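Local coordinates for gentamicin resistance protein (Enterococcus gallinarum, PDB 6CTZ) that probably confers resistance to aminoglycosides such as gentamicin and kanamycin by phosphorylating the 2'' hydroxyl of the drug at the expense of a guanine nucleotide, at residues H3-D14 with Y75-F85. The protein carries 2 engineered substitutions. Sequence-based numbering, arbitrary orientation.
Sequences HYTTMIMTQFPD and YIGKRSDGNPF
The side-chain amide of Q11 pairs with the backbone of K78 through two hydrogen bonds. K78 N donates to Q11 OE1 at 2.9 Å, in the carbonyl plane and on a lone pair. Q11 NE2 donates to K78 O at 2.8 Å, less straight, with an N-H...O angle of 146°. Beyond CG the Q11 chain is extended, which carries the amide out to strand 73-78, an outermost strand of the sheet. A third polar link lies at the far end: Y75 OH donates to D14 OD2 at 2.7 Å, meeting it from above the carboxylate plane.

The segments belong to the nucleotide-binding N-terminal lobe of a kinase-like APH fold. Helix 2-11 packs on one face of its five-stranded antiparallel sheet, crossing strand 83-85 at 84°. I56 and L52 of helix 46-62 touch I76 and P84 respectively.

Apolar contacts centre on F12, just past the helix. Y75 CB sits over one face of its ring, 3.8 Å from the centroid, while Q11 CB covers the opposite face. The ring edge meets G77 N and F85 CE1. F85 is also stacked on F42. M7 SD lies obliquely to the F85 ring, a Met-aromatic contact with the centroid 5.2 Å away. Bent at chi3 (-71°), M7 lays its CE over one face of the R79 guanidinium.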
loop_
_atom_site.group_PDB
_atom_site.type_symbol
_atom_site.label_atom_id
_atom_site.label_comp_id
_atom_site.label_asym_id
_atom_site.label_seq_id
_atom_site.Cartn_x
_atom_site.Cartn_y
_atom_site.Cartn_z
ATOM N N HIS A 3 -1.011 14.367 -24.686
ATOM C CA HIS A 3 -1.718 15.063 -23.629
ATOM C C HIS A 3 -0.791 15.289 -22.412
ATOM O O HIS A 3 -0.622 16.380 -21.908
ATOM C CB HIS A 3 -2.947 14.260 -23.237
ATOM C CG HIS A 3 -3.662 14.788 -22.033
ATOM N ND1 HIS A 3 -4.114 16.083 -21.947
ATOM C CD2 HIS A 3 -4.000 14.197 -20.867
ATOM C CE1 HIS A 3 -4.687 16.271 -20.776
ATOM N NE2 HIS A 3 -4.617 15.145 -20.099
ATOM N N TYR A 4 -0.184 14.218 -21.972
ATOM C CA TYR A 4 0.708 14.336 -20.824
ATOM C C TYR A 4 1.993 15.069 -21.188
ATOM O O TYR A 4 2.501 15.869 -20.395
ATOM C CB TYR A 4 1.002 12.954 -20.240
ATOM C CG TYR A 4 -0.249 12.231 -19.804
ATOM C CD1 TYR A 4 -0.799 12.452 -18.550
ATOM C CD2 TYR A 4 -0.900 11.353 -20.661
ATOM C CE1 TYR A 4 -1.951 11.801 -18.149
ATOM C CE2 TYR A 4 -2.054 10.698 -20.274
ATOM C CZ TYR A 4 -2.578 10.924 -19.020
ATOM O OH TYR A 4 -3.728 10.271 -18.642
ATOM N N THR A 5 2.528 14.822 -22.387
ATOM C CA THR A 5 3.782 15.465 -22.773
ATOM C C THR A 5 3.618 16.975 -22.909
ATOM O O THR A 5 4.529 17.735 -22.567
ATOM C CB THR A 5 4.324 14.851 -24.063
ATOM O OG1 THR A 5 3.405 15.093 -25.135
ATOM C CG2 THR A 5 4.504 13.354 -23.888
ATOM N N THR A 6 2.460 17.430 -23.389
ATOM C CA THR A 6 2.244 18.868 -23.516
ATOM C C THR A 6 2.193 19.542 -22.151
ATOM O O THR A 6 2.788 20.607 -21.959
ATOM C CB THR A 6 0.981 19.150 -24.322
ATOM O OG1 THR A 6 1.129 18.589 -25.629
ATOM C CG2 THR A 6 0.752 20.654 -24.451
ATOM N N MET A 7 1.503 18.930 -21.181
ATOM C CA MET A 7 1.492 19.490 -19.834
ATOM C C MET A 7 2.898 19.565 -19.263
ATOM O O MET A 7 3.286 20.580 -18.670
ATOM C CB MET A 7 0.605 18.649 -18.920
ATOM C CG MET A 7 -0.873 18.888 -19.122
ATOM S SD MET A 7 -1.855 18.135 -17.816
ATOM C CE MET A 7 -1.657 16.398 -18.207
ATOM N N ILE A 8 3.678 18.498 -19.438
ATOM C CA ILE A 8 5.026 18.462 -18.879
ATOM C C ILE A 8 5.888 19.556 -19.500
ATOM O O ILE A 8 6.547 20.334 -18.800
ATOM C CB ILE A 8 5.638 17.065 -19.074
ATOM C CG1 ILE A 8 4.886 16.026 -18.235
ATOM C CG2 ILE A 8 7.102 17.074 -18.702
ATOM C CD1 ILE A 8 5.275 14.608 -18.570
ATOM N N MET A 9 5.877 19.650 -20.824
ATOM C CA MET A 9 6.787 20.592 -21.462
ATOM C C MET A 9 6.355 22.037 -21.274
ATOM O O MET A 9 7.213 22.920 -21.180
ATOM C CB MET A 9 7.006 20.222 -22.923
ATOM C CG MET A 9 7.840 18.964 -23.035
ATOM S SD MET A 9 8.450 18.677 -24.689
ATOM C CE MET A 9 6.923 18.296 -25.548
ATOM N N THR A 10 5.047 22.302 -21.224
ATOM C CA THR A 10 4.570 23.652 -20.939
ATOM C C THR A 10 5.069 24.134 -19.585
ATOM O O THR A 10 5.545 25.268 -19.446
ATOM C CB THR A 10 3.042 23.667 -20.955
ATOM O OG1 THR A 10 2.573 23.409 -22.282
ATOM C CG2 THR A 10 2.517 25.011 -20.473
ATOM N N GLN A 11 4.961 23.279 -18.570
ATOM C CA GLN A 11 5.230 23.698 -17.205
ATOM C C GLN A 11 6.687 23.580 -16.793
ATOM O O GLN A 11 7.090 24.247 -15.836
ATOM C CB GLN A 11 4.325 22.929 -16.240
ATOM C CG GLN A 11 2.865 23.107 -16.625
ATOM C CD GLN A 11 1.895 22.431 -15.691
ATOM O OE1 GLN A 11 2.142 22.305 -14.491
ATOM N NE2 GLN A 11 0.776 21.991 -16.241
ATOM N N PHE A 12 7.493 22.781 -17.491
ATOM C CA PHE A 12 8.872 22.525 -17.078
ATOM C C PHE A 12 9.803 22.750 -18.258
ATOM O O PHE A 12 10.113 21.816 -19.006
ATOM C CB PHE A 12 9.010 21.127 -16.482
ATOM C CG PHE A 12 7.986 20.843 -15.432
ATOM C CD1 PHE A 12 7.935 21.608 -14.280
ATOM C CD2 PHE A 12 7.036 19.846 -15.615
ATOM C CE1 PHE A 12 6.972 21.360 -13.312
ATOM C CE2 PHE A 12 6.075 19.598 -14.651
ATOM C CZ PHE A 12 6.045 20.358 -13.504
ATOM N N PRO A 13 10.275 23.986 -18.449
ATOM C CA PRO A 13 11.099 24.297 -19.627
ATOM C C PRO A 13 12.416 23.551 -19.686
ATOM O O PRO A 13 13.051 23.555 -20.744
ATOM C CB PRO A 13 11.332 25.810 -19.504
ATOM C CG PRO A 13 10.193 26.299 -18.651
ATOM C CD PRO A 13 9.950 25.188 -17.667
ATOM N N ASP A 14 12.866 22.941 -18.595
ATOM C CA ASP A 14 14.123 22.207 -18.614
ATOM C C ASP A 14 13.965 20.757 -19.050
ATOM O O ASP A 14 14.961 20.025 -19.089
ATOM C CB ASP A 14 14.836 22.286 -17.254
ATOM C CG ASP A 14 13.978 21.790 -16.113
ATOM O OD1 ASP A 14 12.737 21.915 -16.197
ATOM O OD2 ASP A 14 14.549 21.280 -15.125
ATOM N N TYR A 75 9.676 18.029 -9.774
ATOM C CA TYR A 75 8.771 18.800 -10.614
ATOM C C TYR A 75 7.383 18.722 -10.002
ATOM O O TYR A 75 6.877 17.625 -9.743
ATOM C CB TYR A 75 8.775 18.241 -12.034
ATOM C CG TYR A 75 10.139 18.380 -12.672
ATOM C CD1 TYR A 75 10.636 19.633 -13.017
ATOM C CD2 TYR A 75 10.936 17.267 -12.918
ATOM C CE1 TYR A 75 11.884 19.772 -13.586
ATOM C CE2 TYR A 75 12.191 17.400 -13.498
ATOM C CZ TYR A 75 12.659 18.654 -13.828
ATOM O OH TYR A 75 13.909 18.796 -14.393
ATOM N N ILE A 76 6.784 19.877 -9.729
ATOM C CA ILE A 76 5.455 19.933 -9.141
ATOM C C ILE A 76 4.587 20.730 -10.100
ATOM O O ILE A 76 4.780 21.942 -10.265
ATOM C CB ILE A 76 5.462 20.525 -7.727
ATOM C CG1 ILE A 76 6.344 19.660 -6.810
ATOM C CG2 ILE A 76 4.048 20.592 -7.183
ATOM C CD1 ILE A 76 6.305 20.042 -5.350
ATOM N N GLY A 77 3.676 20.039 -10.781
ATOM C CA GLY A 77 2.825 20.635 -11.781
ATOM C C GLY A 77 1.375 20.724 -11.340
ATOM O O GLY A 77 0.983 20.287 -10.257
ATOM N N LYS A 78 0.572 21.288 -12.229
ATOM C CA LYS A 78 -0.833 21.521 -12.004
ATOM C C LYS A 78 -1.630 21.271 -13.263
ATOM O O LYS A 78 -1.256 21.723 -14.300
ATOM C CB LYS A 78 -0.967 23.001 -11.640
ATOM C CG LYS A 78 -2.208 23.407 -10.948
ATOM C CD LYS A 78 -1.975 24.731 -10.282
ATOM C CE LYS A 78 -2.115 25.850 -11.270
ATOM N NZ LYS A 78 -0.804 26.293 -11.799
ATOM N N ARG A 79 -2.727 20.552 -13.179
ATOM C CA ARG A 79 -3.609 20.376 -14.322
ATOM C C ARG A 79 -4.593 21.546 -14.370
ATOM O O ARG A 79 -4.967 21.994 -15.407
ATOM C CB ARG A 79 -4.464 19.148 -14.202
ATOM C CG ARG A 79 -3.697 17.898 -14.330
ATOM C CD ARG A 79 -4.652 16.769 -14.327
ATOM N NE ARG A 79 -5.016 16.561 -15.672
ATOM C CZ ARG A 79 -4.875 15.439 -16.307
ATOM N NH1 ARG A 79 -4.371 14.427 -15.698
ATOM N NH2 ARG A 79 -5.211 15.384 -17.561
ATOM N N SER A 80 -4.987 21.998 -13.210
ATOM C CA SER A 80 -5.942 23.060 -13.002
ATOM C C SER A 80 -6.027 23.216 -11.507
ATOM O O SER A 80 -5.420 22.481 -10.825
ATOM C CB SER A 80 -7.285 22.723 -13.618
ATOM O OG SER A 80 -7.852 21.682 -12.931
ATOM N N ASP A 81 -6.751 24.194 -11.004
ATOM C CA ASP A 81 -6.751 24.409 -9.562
ATOM C C ASP A 81 -7.175 23.139 -8.838
ATOM O O ASP A 81 -8.167 22.504 -9.206
ATOM C CB ASP A 81 -7.690 25.555 -9.202
ATOM C CG ASP A 81 -7.122 26.904 -9.580
ATOM O OD1 ASP A 81 -5.977 26.958 -10.089
ATOM O OD2 ASP A 81 -7.816 27.914 -9.357
ATOM N N GLY A 82 -6.388 22.752 -7.836
ATOM C CA GLY A 82 -6.691 21.597 -7.019
ATOM C C GLY A 82 -6.371 20.261 -7.645
ATOM O O GLY A 82 -6.819 19.231 -7.128
ATOM N N ASN A 83 -5.604 20.237 -8.736
ATOM C CA ASN A 83 -5.301 19.010 -9.470
ATOM C C ASN A 83 -3.801 18.965 -9.746
ATOM O O ASN A 83 -3.344 19.351 -10.828
ATOM C CB ASN A 83 -6.132 18.928 -10.754
ATOM C CG ASN A 83 -7.603 18.625 -10.485
ATOM O OD1 ASN A 83 -7.982 17.469 -10.298
ATOM N ND2 ASN A 83 -8.438 19.661 -10.479
ATOM N N PRO A 84 -3.006 18.502 -8.783
ATOM C CA PRO A 84 -1.548 18.488 -8.955
ATOM C C PRO A 84 -1.068 17.252 -9.703
ATOM O O PRO A 84 -1.770 16.247 -9.814
ATOM C CB PRO A 84 -1.048 18.425 -7.509
ATOM C CG PRO A 84 -2.105 17.618 -6.815
ATOM C CD PRO A 84 -3.415 18.017 -7.453
ATOM N N PHE A 85 0.173 17.334 -10.190
ATOM C CA PHE A 85 0.906 16.157 -10.651
ATOM C C PHE A 85 2.385 16.380 -10.369
ATOM O O PHE A 85 2.807 17.504 -10.095
ATOM C CB PHE A 85 0.601 15.793 -12.114
ATOM C CG PHE A 85 1.168 16.750 -13.123
ATOM C CD1 PHE A 85 2.448 16.568 -13.625
ATOM C CD2 PHE A 85 0.403 17.803 -13.613
ATOM C CE1 PHE A 85 2.969 17.434 -14.575
ATOM C CE2 PHE A 85 0.925 18.672 -14.562
ATOM C CZ PHE A 85 2.209 18.482 -15.036
#